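PDB 5D88: predicted protease of the collagenase family from Methanopyrus kandleri, which probably acts as a peptidase of the U32 family and binds zinc on a TIM-barrel scaffold. Local coordinates for residues Asp85-Gly90 against Glu203-Ser208; Asp146-Ala151 against Ser176-Arg181; Arg187-Ala192 against Phe246-Gly251. All coordinates share one frame; numbering follows the deposited sequence. Where two conformers were deposited one is given.

All three contacts belong to one eight-stranded parallel barrel. Contact 3 joins strands 185-190 and 244-247 in its wall, and contact 2 sets helix 148-157 against helix 172-181, which leads directly into strand 185-190. Contact 1 ties the loop after strand 79-83 to helix 200-213 and carries the zinc ligand Cys88. The centres of contacts 1 and 3 are 20 Å apart and their nearest atoms about 5 Å; an acetate ion held by Arg204 of contact 1 also comes about 4 Å from the side chain of Ala192 in contact 3. Contact 2 lies farther from contact 1, centres about 25 Å and nearest atoms about 10 Å apart, but comes within about 6 Å of contact 3 (nearest atoms).

Contact 1 of 3, residues Asp85-Gly90 against Glu203-Ser208; sequences DFTCAG and ERNLFS. With ZN (zinc ion), chain B; ACT (acetate ion), chain C.
Thr87 and Asn205 meet with their side chains crossed at about a right angle, and the hydroxyl of Thr87 closes the gap: Thr87 OG1 donates to Asn205 OD1 over 2.7 Å, approaching within the plane of the amide carbonyl. The first torsion of Thr87 puts OG1 between backbone N and carbonyl carbon, on the side facing the helix. Ser208, one turn further along, has OG beside its own backbone N (chi1 -67°), where it takes the backbone Thr87 N-H in a nearly straight bond of 2.9 Å (164°) and itself donates to Arg204 O at 2.8 Å. That carbonyl therefore accepts twice, from Ser208 N along the helix and from Ser208 OG above its plane. The CB atoms of Phe86 and Ser208 pack at 3.7 Å, and a water bridges Cys88 O and Ser208 O. Arg204 runs extended away from the loop; its NH2 bonds Ile193 O and, at 2.9 Å, O of an acetate ion.

Cys88 SG, anti to its backbone N (chi1 -170°), binds zinc at 2.3 Å and accepts from Gly90 N, a bond that may temper the charge of the thiolate. His209 and the Cys88 and His209 of the second subunit complete the four ligands, so the chemistry implies a zinc site shared across the dimer, with helix 200-213 fixing the loop that presents the cysteine.

Contact 2 of 3, residues Asp146-Ala151 against Ser176-Arg181; sequences DTPEKA and SAIRER
Apolar packing carries this contact, and Pro148 and Ile178 are at its middle, their CA atoms 4.3 Å apart. Ile178 turns CG1 beside its backbone N (chi1 -71°), which lays that branch against the start of the other helix, 3.7 Å from Pro148 N. The same torsion sends its other branch to Ala151, with Ile178 CG2 and Ala151 CB 3.8 Å apart. The proline ring reaches across with its tip, Pro148 CG standing 3.8 Å from Ala177 CB, while Pro148 CB rests on the aliphatic base of Arg181.

No hydrogen bond crosses between 146-151 and 176-181; the polar bonds stay within each, and in 146-151 Thr147 is the N-cap of helix 148-157: its OG1 accepts from Lys150 N at 3.1 Å, nearly straight at 166°. Of the charged groups, Glu149 and Arg181 cross at about a right angle, but Glu149 OE2 and Arg181 NH1 stay 4.1 Å apart, too far for a salt bridge; Arg181 also makes a cation-pi contact with Trp152.

The two helices are neighbours on the outside of the barrel; they precede and follow strand 161-163 in the chain. Ile178 continues inward onto Leu186 of strand 185-190, and Lys150 reaches Phe195 O of the second subunit.

Contact 3 of 3, residues Arg187-Ala192 against Phe246-Gly251; sequences RTAVGA and FILASG
Three backbone hydrogen bonds join the strands in parallel register, each acceptor met nearly along its C=O axis. Phe246 N donates to Thr188 O at 2.8 Å, and Phe246 O takes Val190 N at the same length, so Phe246 grips the residues on either side of Ala189. Beyond the regular strands Leu248 N continues the ladder to Val190 O at 3.0 Å. A CA-H...O contact from Ala189 to Phe246 O adds to it.

On the face holding Ala189 and Phe246, Leu248 spreads its two branches. Leu248 CD1 lies 3.7 Å above the Phe246 ring plane, offset toward the rim, and 3.9 Å from Ala189 CB; Leu248 CD2 turns to Ala192 CB at 4.0 Å. Arg187 passes Phe246 obliquely, with Arg187 CD against Phe246 CB at 3.8 Å, before its guanidinium bends off (chi3 -79°) to a hydrogen bond with Gln81, a salt bridge with Glu244 and a cation-pi contact with Trp25. On the other face Val190 and Ile247 point the same way side by side, and Ile247 CD1 touches Val190 CB at 3.8 Å.

Main-chain bonds thus set this barrel seam, with apolar side chains packing on both faces and the charge of the buried Arg187 probably offset by its salt bridge to Glu244.

Contact 1 of 3, residues Asp85-Gly90 against Glu203-Ser208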
ATOM      1  N   ASP A  85      10.301   7.267  -4.606  1.00 21.31           N
ATOM      2  CA  ASP A  85       9.661   6.556  -3.508  1.00 21.24           C
ATOM      3  C   ASP A  85       8.368   5.871  -3.917  1.00 21.67           C
ATOM      4  O   ASP A  85       7.469   5.720  -3.095  1.00 22.40           O
ATOM      5  CB  ASP A  85       9.429   7.475  -2.313  1.00 21.84           C
ATOM      6  CG  ASP A  85       8.426   8.580  -2.570  1.00 22.74           C
ATOM      7  OD1 ASP A  85       8.059   8.851  -3.710  1.00 23.22           O
ATOM      8  OD2 ASP A  85       8.005   9.198  -1.581  1.00 26.13           O
ATOM      9  N   PHE A  86       8.295   5.393  -5.152  1.00 21.12           N
ATOM     10  CA  PHE A  86       7.173   4.571  -5.570  1.00 21.75           C
ATOM     11  C   PHE A  86       6.886   3.458  -4.569  1.00 21.19           C
ATOM     12  O   PHE A  86       7.801   2.852  -3.997  1.00 23.17           O
ATOM     13  CB  PHE A  86       7.416   3.967  -6.963  1.00 22.38           C
ATOM     14  CG  PHE A  86       8.615   3.073  -7.066  1.00 22.41           C
ATOM     15  CD1 PHE A  86       8.525   1.739  -6.708  1.00 23.05           C
ATOM     16  CD2 PHE A  86       9.813   3.563  -7.567  1.00 22.25           C
ATOM     17  CE1 PHE A  86       9.596   0.913  -6.836  1.00 25.14           C
ATOM     18  CE2 PHE A  86      10.908   2.738  -7.710  1.00 24.37           C
ATOM     19  CZ  PHE A  86      10.805   1.407  -7.337  1.00 26.30           C
ATOM     20  N   THR A  87       5.595   3.175  -4.380  1.00 21.29           N
ATOM     21  CA  THR A  87       5.172   2.091  -3.510  1.00 21.60           C
ATOM     22  C   THR A  87       4.793   0.841  -4.278  1.00 22.52           C
ATOM     23  O   THR A  87       4.479  -0.188  -3.658  1.00 22.95           O
ATOM     24  CB  THR A  87       4.010   2.552  -2.623  1.00 21.70           C
ATOM     25  OG1 THR A  87       2.963   3.137  -3.415  1.00 23.50           O
ATOM     26  CG2 THR A  87       4.532   3.562  -1.603  1.00 23.03           C
ATOM     27  N   CYS A  88       4.823   0.905  -5.610  1.00 21.65           N
ATOM     28  CA  CYS A  88       4.523  -0.226  -6.474  1.00 22.68           C
ATOM     29  C   CYS A  88       5.241  -0.025  -7.798  1.00 22.28           C
ATOM     30  O   CYS A  88       5.231   1.079  -8.345  1.00 23.24           O
ATOM     31  CB  CYS A  88       3.016  -0.382  -6.718  1.00 21.72           C
ATOM     32  SG  CYS A  88       2.605  -1.945  -7.534  1.00 22.00           S
ATOM     33  N   ALA A  89       5.895  -1.086  -8.276  1.00 25.93           N
ATOM     34  CA  ALA A  89       6.496  -1.116  -9.604  1.00 28.00           C
ATOM     35  C   ALA A  89       5.857  -2.191 -10.478  1.00 26.78           C
ATOM     36  O   ALA A  89       6.459  -2.638 -11.467  1.00 26.92           O
ATOM     37  CB  ALA A  89       8.001  -1.331  -9.487  1.00 31.56           C
ATOM     38  N   GLY A  90       4.633  -2.593 -10.148  1.00 26.19           N
ATOM     39  CA  GLY A  90       3.958  -3.590 -10.936  1.00 28.54           C
ATOM     40  C   GLY A  90       4.719  -4.890 -10.885  1.00 27.82           C
ATOM     41  O   GLY A  90       5.220  -5.286  -9.842  1.00 29.19           O
ATOM     42  N   GLU A 203      -3.972   5.928  -3.533  1.00 21.59           N
ATOM     43  CA  GLU A 203      -3.665   7.068  -4.382  1.00 21.42           C
ATOM     44  C   GLU A 203      -2.171   7.160  -4.659  1.00 21.76           C
ATOM     45  O   GLU A 203      -1.765   7.485  -5.780  1.00 22.08           O
ATOM     46  CB  GLU A 203      -4.192   8.343  -3.743  1.00 21.33           C
ATOM     47  CG  GLU A 203      -4.076   9.559  -4.644  1.00 22.28           C
ATOM     48  CD  GLU A 203      -4.737  10.783  -4.061  1.00 24.74           C
ATOM     49  OE1 GLU A 203      -4.845  10.881  -2.823  1.00 25.82           O
ATOM     50  OE2 GLU A 203      -5.143  11.655  -4.853  1.00 28.78           O
ATOM     51  N   ARG A 204      -1.340   6.847  -3.665  1.00 22.03           N
ATOM     52  CA  ARG A 204       0.100   6.830  -3.889  1.00 21.03           C
ATOM     53  C   ARG A 204       0.524   5.688  -4.799  1.00 20.70           C
ATOM     54  O   ARG A 204       1.451   5.854  -5.593  1.00 21.38           O
ATOM     55  CB  ARG A 204       0.829   6.748  -2.561  1.00 22.55           C
ATOM     56  CG  ARG A 204       0.683   7.983  -1.724  1.00 26.93           C
ATOM     57  CD  ARG A 204       1.567   7.798  -0.574  1.00 31.26           C
ATOM     58  NE  ARG A 204       1.646   8.956   0.281  1.00 32.93           N
ATOM     59  CZ  ARG A 204       1.656   8.880   1.602  1.00 33.09           C
ATOM     60  NH1 ARG A 204       1.566   7.701   2.224  1.00 35.00           N
ATOM     61  NH2 ARG A 204       1.767   9.982   2.301  1.00 31.37           N
ATOM     62  N   ASN A 205      -0.157   4.538  -4.726  1.00 20.32           N
ATOM     63  CA  ASN A 205       0.083   3.483  -5.708  1.00 20.41           C
ATOM     64  C   ASN A 205      -0.206   3.996  -7.113  1.00 21.41           C
ATOM     65  O   ASN A 205       0.554   3.731  -8.053  1.00 21.55           O
ATOM     66  CB  ASN A 205      -0.797   2.261  -5.411  1.00 21.15           C
ATOM     67  CG  ASN A 205      -0.275   1.382  -4.269  1.00 21.06           C
ATOM     68  OD1 ASN A 205       0.876   1.476  -3.826  1.00 22.13           O
ATOM     69  ND2 ASN A 205      -1.137   0.464  -3.831  1.00 21.95           N
ATOM     70  N   LEU A 206      -1.316   4.719  -7.275  1.00 21.06           N
ATOM     71  CA  LEU A 206      -1.684   5.264  -8.577  1.00 21.55           C
ATOM     72  C   LEU A 206      -0.613   6.217  -9.096  1.00 21.52           C
ATOM     73  O   LEU A 206      -0.178   6.109 -10.244  1.00 22.31           O
ATOM     74  CB  LEU A 206      -3.030   5.985  -8.487  1.00 21.55           C
ATOM     75  CG  LEU A 206      -3.537   6.623  -9.792  1.00 23.37           C
ATOM     76  CD1 LEU A 206      -3.857   5.577 -10.844  1.00 29.33           C
ATOM     77  CD2 LEU A 206      -4.753   7.526  -9.480  1.00 25.67           C
ATOM     78  N   PHE A 207      -0.192   7.182  -8.278  1.00 20.68           N
ATOM     79  CA  PHE A 207       0.816   8.117  -8.772  1.00 20.90           C
ATOM     80  C   PHE A 207       2.162   7.425  -9.021  1.00 21.21           C
ATOM     81  O   PHE A 207       2.923   7.857  -9.888  1.00 22.05           O
ATOM     82  CB  PHE A 207       0.982   9.286  -7.806  1.00 21.43           C
ATOM     83  CG  PHE A 207       0.020  10.394  -8.034  1.00 21.06           C
ATOM     84  CD1 PHE A 207      -1.306  10.247  -7.686  1.00 22.02           C
ATOM     85  CD2 PHE A 207       0.438  11.576  -8.625  1.00 23.34           C
ATOM     86  CE1 PHE A 207      -2.213  11.278  -7.889  1.00 24.50           C
ATOM     87  CE2 PHE A 207      -0.463  12.633  -8.838  1.00 25.90           C
ATOM     88  CZ  PHE A 207      -1.795  12.477  -8.478  1.00 25.87           C
ATOM     89  N   SER A 208       2.483   6.378  -8.259  1.00 20.76           N
ATOM     90  CA  SER A 208       3.715   5.628  -8.478  1.00 21.54           C
ATOM     91  C   SER A 208       3.795   5.146  -9.912  1.00 21.49           C
ATOM     92  O   SER A 208       4.875   5.119 -10.511  1.00 23.76           O
ATOM     93  CB  SER A 208       3.791   4.406  -7.539  1.00 22.88           C
ATOM     94  OG  SER A 208       3.918   4.764  -6.164  1.00 22.37           O
TER
HETATM   95 ZN    ZN B 301       0.925  -1.262  -8.901  0.50 23.67          ZN
HETATM   96  C   ACT C 302       2.355  13.056   0.379  1.00 29.69           C
HETATM   97  O   ACT C 302       2.533  12.714   1.573  1.00 28.53           O
HETATM   98  OXT ACT C 302       2.269  12.126  -0.456  1.00 30.11           O
HETATM   99  CH3 ACT C 302       2.218  14.500  -0.018  1.00 29.97           C
HETATM  100  O   HOH W   1       6.178   2.576 -10.482  1.00 27.69           O

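Contact 2 of 3, residues Asp146-Ala151 against Ser176-Arg181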
ATOM      1  N   ASP A 146       5.727   3.307  11.126  1.00 28.08           N
ATOM      2  CA  ASP A 146       5.095   3.921  12.284  1.00 29.60           C
ATOM      3  C   ASP A 146       5.301   3.122  13.554  1.00 30.15           C
ATOM      4  O   ASP A 146       4.677   3.440  14.582  1.00 31.99           O
ATOM      5  CB  ASP A 146       3.601   4.136  12.025  1.00 33.45           C
ATOM      6  CG  ASP A 146       2.866   2.858  11.651  1.00 37.93           C
ATOM      7  OD1 ASP A 146       3.502   1.788  11.545  1.00 34.36           O
ATOM      8  OD2 ASP A 146       1.629   2.939  11.440  1.00 44.24           O
ATOM      9  N   THR A 147       6.157   2.104  13.523  1.00 30.84           N
ATOM     10  CA  THR A 147       6.357   1.242  14.671  1.00 31.92           C
ATOM     11  C   THR A 147       7.835   0.915  14.789  1.00 32.94           C
ATOM     12  O   THR A 147       8.570   0.942  13.794  1.00 30.65           O
ATOM     13  CB  THR A 147       5.590  -0.081  14.565  1.00 32.12           C
ATOM     14  OG1 THR A 147       6.086  -0.818  13.455  1.00 32.84           O
ATOM     15  CG2 THR A 147       4.110   0.122  14.397  1.00 33.38           C
ATOM     16  N   PRO A 148       8.295   0.581  15.994  1.00 33.49           N
ATOM     17  CA  PRO A 148       9.675   0.089  16.129  1.00 35.22           C
ATOM     18  C   PRO A 148       9.968  -1.124  15.268  1.00 34.31           C
ATOM     19  O   PRO A 148      11.065  -1.232  14.714  1.00 34.55           O
ATOM     20  CB  PRO A 148       9.768  -0.255  17.618  1.00 36.04           C
ATOM     21  CG  PRO A 148       8.734   0.597  18.271  1.00 37.21           C
ATOM     22  CD  PRO A 148       7.602   0.635  17.293  1.00 35.61           C
ATOM     23  N   GLU A 149       9.004  -2.046  15.163  0.58 34.41           N
ATOM     24  CA  GLU A 149       9.181  -3.254  14.364  0.58 34.93           C
ATOM     25  C   GLU A 149       9.468  -2.913  12.907  0.58 32.07           C
ATOM     26  O   GLU A 149      10.402  -3.446  12.301  0.58 32.08           O
ATOM     27  CB  GLU A 149       7.934  -4.138  14.461  0.58 37.43           C
ATOM     28  CG  GLU A 149       7.700  -4.794  15.831  0.58 40.08           C
ATOM     29  CD  GLU A 149       7.260  -3.834  16.944  0.58 42.63           C
ATOM     30  OE1 GLU A 149       6.555  -2.830  16.689  0.58 38.58           O
ATOM     31  OE2 GLU A 149       7.623  -4.109  18.107  0.58 47.01           O
ATOM     32  N   LYS A 150       8.646  -2.047  12.316  1.00 31.05           N
ATOM     33  CA  LYS A 150       8.839  -1.666  10.923  1.00 29.31           C
ATOM     34  C   LYS A 150      10.166  -0.955  10.734  1.00 29.72           C
ATOM     35  O   LYS A 150      10.879  -1.199   9.753  1.00 29.73           O
ATOM     36  CB  LYS A 150       7.689  -0.785  10.447  1.00 30.25           C
ATOM     37  CG  LYS A 150       6.448  -1.566  10.124  1.00 34.81           C
ATOM     38  CD  LYS A 150       5.387  -0.721   9.409  1.00 38.18           C
ATOM     39  CE  LYS A 150       4.359  -1.656   8.738  1.00 41.80           C
ATOM     40  NZ  LYS A 150       3.118  -1.003   8.267  1.00 42.61           N
ATOM     41  N   ALA A 151      10.511  -0.063  11.657  1.00 28.50           N
ATOM     42  CA  ALA A 151      11.791   0.625  11.560  1.00 29.52           C
ATOM     43  C   ALA A 151      12.940  -0.366  11.602  1.00 29.31           C
ATOM     44  O   ALA A 151      13.901  -0.251  10.834  1.00 30.02           O
ATOM     45  CB  ALA A 151      11.921   1.636  12.693  1.00 29.39           C
ATOM     46  N   SER A 176      10.210   7.851  20.523  1.00 46.50           N
ATOM     47  CA  SER A 176      11.181   7.318  21.473  1.00 47.33           C
ATOM     48  C   SER A 176      11.264   5.809  21.394  1.00 46.00           C
ATOM     49  O   SER A 176      12.352   5.238  21.509  1.00 47.42           O
ATOM     50  CB  SER A 176      10.814   7.725  22.894  1.00 50.15           C
ATOM     51  OG  SER A 176      11.371   8.976  23.175  1.00 56.18           O
ATOM     52  N   ALA A 177      10.117   5.146  21.252  1.00 44.71           N
ATOM     53  CA  ALA A 177      10.114   3.697  21.110  1.00 43.57           C
ATOM     54  C   ALA A 177      10.899   3.268  19.879  1.00 41.17           C
ATOM     55  O   ALA A 177      11.598   2.251  19.907  1.00 41.56           O
ATOM     56  CB  ALA A 177       8.676   3.184  21.035  1.00 45.11           C
ATOM     57  N   ILE A 178      10.795   4.028  18.785  1.00 39.96           N
ATOM     58  CA  ILE A 178      11.575   3.712  17.588  1.00 37.90           C
ATOM     59  C   ILE A 178      13.065   3.913  17.855  1.00 40.31           C
ATOM     60  O   ILE A 178      13.885   3.057  17.514  1.00 40.46           O
ATOM     61  CB  ILE A 178      11.089   4.544  16.385  1.00 37.21           C
ATOM     62  CG1 ILE A 178       9.708   4.040  15.915  1.00 37.56           C
ATOM     63  CG2 ILE A 178      12.076   4.445  15.232  1.00 37.24           C
ATOM     64  CD1 ILE A 178       8.943   4.979  14.970  1.00 38.04           C
ATOM     65  N   ARG A 179      13.433   5.033  18.482  1.00 44.71           N
ATOM     66  CA  ARG A 179      14.837   5.289  18.803  1.00 49.28           C
ATOM     67  C   ARG A 179      15.435   4.202  19.682  1.00 54.09           C
ATOM     68  O   ARG A 179      16.626   3.891  19.564  1.00 57.97           O
ATOM     69  CB  ARG A 179      14.983   6.620  19.522  1.00 51.41           C
ATOM     70  CG  ARG A 179      14.848   7.789  18.647  1.00 52.37           C
ATOM     71  CD  ARG A 179      16.073   8.644  18.737  1.00 54.66           C
ATOM     72  NE  ARG A 179      15.821   9.905  18.055  1.00 54.24           N
ATOM     73  CZ  ARG A 179      16.402  10.281  16.925  1.00 52.00           C
ATOM     74  NH1 ARG A 179      17.315   9.513  16.329  1.00 52.45           N
ATOM     75  NH2 ARG A 179      16.066  11.444  16.394  1.00 47.23           N
ATOM     76  N   GLU A 180      14.652   3.665  20.620  1.00 53.57           N
ATOM     77  CA  GLU A 180      15.165   2.605  21.481  1.00 57.26           C
ATOM     78  C   GLU A 180      15.551   1.379  20.665  1.00 50.79           C
ATOM     79  O   GLU A 180      16.434   0.617  21.062  1.00 52.51           O
ATOM     80  CB  GLU A 180      14.124   2.229  22.538  1.00 66.74           C
ATOM     81  CG  GLU A 180      13.896   3.276  23.632  1.00 78.15           C
ATOM     82  CD  GLU A 180      12.611   3.015  24.437  1.00 87.68           C
ATOM     83  OE1 GLU A 180      12.068   1.892  24.319  1.00 90.76           O
ATOM     84  OE2 GLU A 180      12.136   3.925  25.174  1.00 89.25           O
ATOM     85  N   ARG A 181      14.929   1.198  19.504  1.00 47.47           N
ATOM     86  CA  ARG A 181      15.048  -0.024  18.729  1.00 45.54           C
ATOM     87  C   ARG A 181      16.098   0.056  17.637  1.00 42.82           C
ATOM     88  O   ARG A 181      16.734  -0.959  17.330  1.00 43.02           O
ATOM     89  CB  ARG A 181      13.695  -0.353  18.094  1.00 47.45           C
ATOM     90  CG  ARG A 181      13.613  -1.722  17.477  1.00 51.80           C
ATOM     91  CD  ARG A 181      13.519  -2.808  18.532  1.00 54.81           C
ATOM     92  NE  ARG A 181      13.811  -4.108  17.944  1.00 59.65           N
ATOM     93  CZ  ARG A 181      12.920  -4.893  17.338  1.00 64.22           C
ATOM     94  NH1 ARG A 181      11.644  -4.530  17.233  1.00 63.51           N
ATOM     95  NH2 ARG A 181      13.313  -6.057  16.836  1.00 68.15           N
TER

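Contact 3 of 3, residues Arg187-Ala192 against Phe246-Gly251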
ATOM      1  N   ARG A 187      14.033  11.049  10.350  1.00 29.59           N
ATOM      2  CA  ARG A 187      13.579  12.221   9.624  1.00 29.57           C
ATOM      3  C   ARG A 187      12.079  12.377   9.801  1.00 30.22           C
ATOM      4  O   ARG A 187      11.342  11.387   9.900  1.00 29.72           O
ATOM      5  CB  ARG A 187      13.910  12.071   8.141  1.00 29.19           C
ATOM      6  CG  ARG A 187      13.456  13.198   7.230  1.00 30.57           C
ATOM      7  CD  ARG A 187      13.805  12.904   5.760  1.00 30.95           C
ATOM      8  NE  ARG A 187      15.198  13.177   5.446  1.00 31.51           N
ATOM      9  CZ  ARG A 187      15.694  13.264   4.217  1.00 31.97           C
ATOM     10  NH1 ARG A 187      14.912  13.109   3.153  1.00 30.83           N
ATOM     11  NH2 ARG A 187      16.982  13.509   4.049  1.00 33.75           N
ATOM     12  N   THR A 188      11.634  13.633   9.815  1.00 30.78           N
ATOM     13  CA  THR A 188      10.222  13.979   9.808  1.00 31.12           C
ATOM     14  C   THR A 188       9.905  14.775   8.554  1.00 30.76           C
ATOM     15  O   THR A 188      10.678  15.652   8.152  1.00 32.93           O
ATOM     16  CB  THR A 188       9.846  14.797  11.052  1.00 33.94           C
ATOM     17  OG1 THR A 188       8.483  15.199  10.958  1.00 36.02           O
ATOM     18  CG2 THR A 188      10.720  16.034  11.191  1.00 35.96           C
ATOM     19  N   ALA A 189       8.783  14.443   7.928  1.00 30.06           N
ATOM     20  CA  ALA A 189       8.296  15.141   6.745  1.00 28.91           C
ATOM     21  C   ALA A 189       7.180  16.079   7.150  1.00 30.46           C
ATOM     22  O   ALA A 189       6.211  15.643   7.769  1.00 34.15           O
ATOM     23  CB  ALA A 189       7.775  14.154   5.703  1.00 31.34           C
ATOM     24  N   VAL A 190       7.313  17.356   6.785  1.00 30.50           N
ATOM     25  CA  VAL A 190       6.340  18.397   7.128  1.00 30.84           C
ATOM     26  C   VAL A 190       5.545  18.776   5.888  1.00 30.07           C
ATOM     27  O   VAL A 190       6.122  19.168   4.868  1.00 29.44           O
ATOM     28  CB  VAL A 190       7.037  19.635   7.706  1.00 33.38           C
ATOM     29  CG1 VAL A 190       6.011  20.698   8.091  1.00 35.37           C
ATOM     30  CG2 VAL A 190       7.926  19.221   8.885  1.00 37.43           C
ATOM     31  N   GLY A 191       4.224  18.720   6.000  1.00 29.56           N
ATOM     32  CA  GLY A 191       3.363  18.944   4.868  1.00 30.82           C
ATOM     33  C   GLY A 191       3.046  17.680   4.129  1.00 30.88           C
ATOM     34  O   GLY A 191       2.657  17.735   2.956  1.00 34.30           O
ATOM     35  N   ALA A 192       3.225  16.541   4.780  1.00 29.86           N
ATOM     36  CA  ALA A 192       3.046  15.234   4.178  1.00 28.30           C
ATOM     37  C   ALA A 192       1.773  14.590   4.699  1.00 27.77           C
ATOM     38  O   ALA A 192       1.280  14.917   5.780  1.00 29.43           O
ATOM     39  CB  ALA A 192       4.244  14.340   4.479  1.00 30.47           C
ATOM     40  N   PHE A 246      12.353  17.435   6.765  1.00 30.17           N
ATOM     41  CA  PHE A 246      12.141  17.488   5.325  1.00 29.25           C
ATOM     42  C   PHE A 246      10.871  18.287   5.091  1.00 30.16           C
ATOM     43  O   PHE A 246       9.775  17.846   5.458  1.00 31.71           O
ATOM     44  CB  PHE A 246      12.046  16.073   4.765  1.00 29.89           C
ATOM     45  CG  PHE A 246      11.620  15.983   3.332  1.00 29.40           C
ATOM     46  CD1 PHE A 246      11.966  16.942   2.395  1.00 30.93           C
ATOM     47  CD2 PHE A 246      10.876  14.889   2.915  1.00 31.97           C
ATOM     48  CE1 PHE A 246      11.548  16.809   1.062  1.00 31.06           C
ATOM     49  CE2 PHE A 246      10.474  14.753   1.584  1.00 33.27           C
ATOM     50  CZ  PHE A 246      10.809  15.716   0.667  1.00 32.06           C
ATOM     51  N   ILE A 247      11.025  19.454   4.482  1.00 30.58           N
ATOM     52  CA  ILE A 247       9.904  20.339   4.192  1.00 31.16           C
ATOM     53  C   ILE A 247       9.391  20.041   2.790  1.00 29.92           C
ATOM     54  O   ILE A 247      10.115  20.229   1.808  1.00 30.81           O
ATOM     55  CB  ILE A 247      10.328  21.807   4.306  1.00 35.16           C
ATOM     56  CG1 ILE A 247      10.931  22.074   5.680  1.00 41.23           C
ATOM     57  CG2 ILE A 247       9.158  22.706   4.006  1.00 34.82           C
ATOM     58  CD1 ILE A 247       9.994  21.779   6.808  1.00 45.99           C
ATOM     59  N   LEU A 248       8.130  19.605   2.684  1.00 29.86           N
ATOM     60  CA  LEU A 248       7.536  19.400   1.361  1.00 34.98           C
ATOM     61  C   LEU A 248       6.936  20.686   0.809  1.00 40.50           C
ATOM     62  O   LEU A 248       7.322  21.151  -0.264  1.00 45.20           O
ATOM     63  CB  LEU A 248       6.436  18.349   1.403  1.00 38.16           C
ATOM     64  CG  LEU A 248       6.827  16.908   1.364  1.00 38.22           C
ATOM     65  CD1 LEU A 248       7.429  16.631   2.704  1.00 41.17           C
ATOM     66  CD2 LEU A 248       5.627  16.045   1.095  1.00 39.98           C
ATOM     67  N   ALA A 249       5.958  21.234   1.511  1.00 48.28           N
ATOM     68  CA  ALA A 249       5.243  22.427   1.075  1.00 53.33           C
ATOM     69  C   ALA A 249       5.758  23.634   1.847  1.00 57.80           C
ATOM     70  O   ALA A 249       5.622  23.701   3.072  1.00 56.69           O
ATOM     71  CB  ALA A 249       3.748  22.239   1.279  1.00 57.00           C
ATOM     72  N   SER A 250       6.343  24.586   1.126  1.00 64.58           N
ATOM     73  CA  SER A 250       7.029  25.717   1.728  1.00 69.17           C
ATOM     74  C   SER A 250       6.293  27.040   1.538  1.00 68.92           C
ATOM     75  O   SER A 250       6.703  28.052   2.123  1.00 70.81           O
ATOM     76  CB  SER A 250       8.444  25.834   1.131  1.00 73.02           C
ATOM     77  OG  SER A 250       9.193  26.857   1.766  1.00 75.58           O
ATOM     78  N   GLY A 251       5.215  27.046   0.778  1.00 64.23           N
ATOM     79  CA  GLY A 251       4.639  28.244   0.223  1.00 61.50           C
ATOM     80  C   GLY A 251       3.859  27.877  -1.027  1.00 61.93           C
ATOM     81  O   GLY A 251       3.391  26.752  -1.156  1.00 58.71           O
TER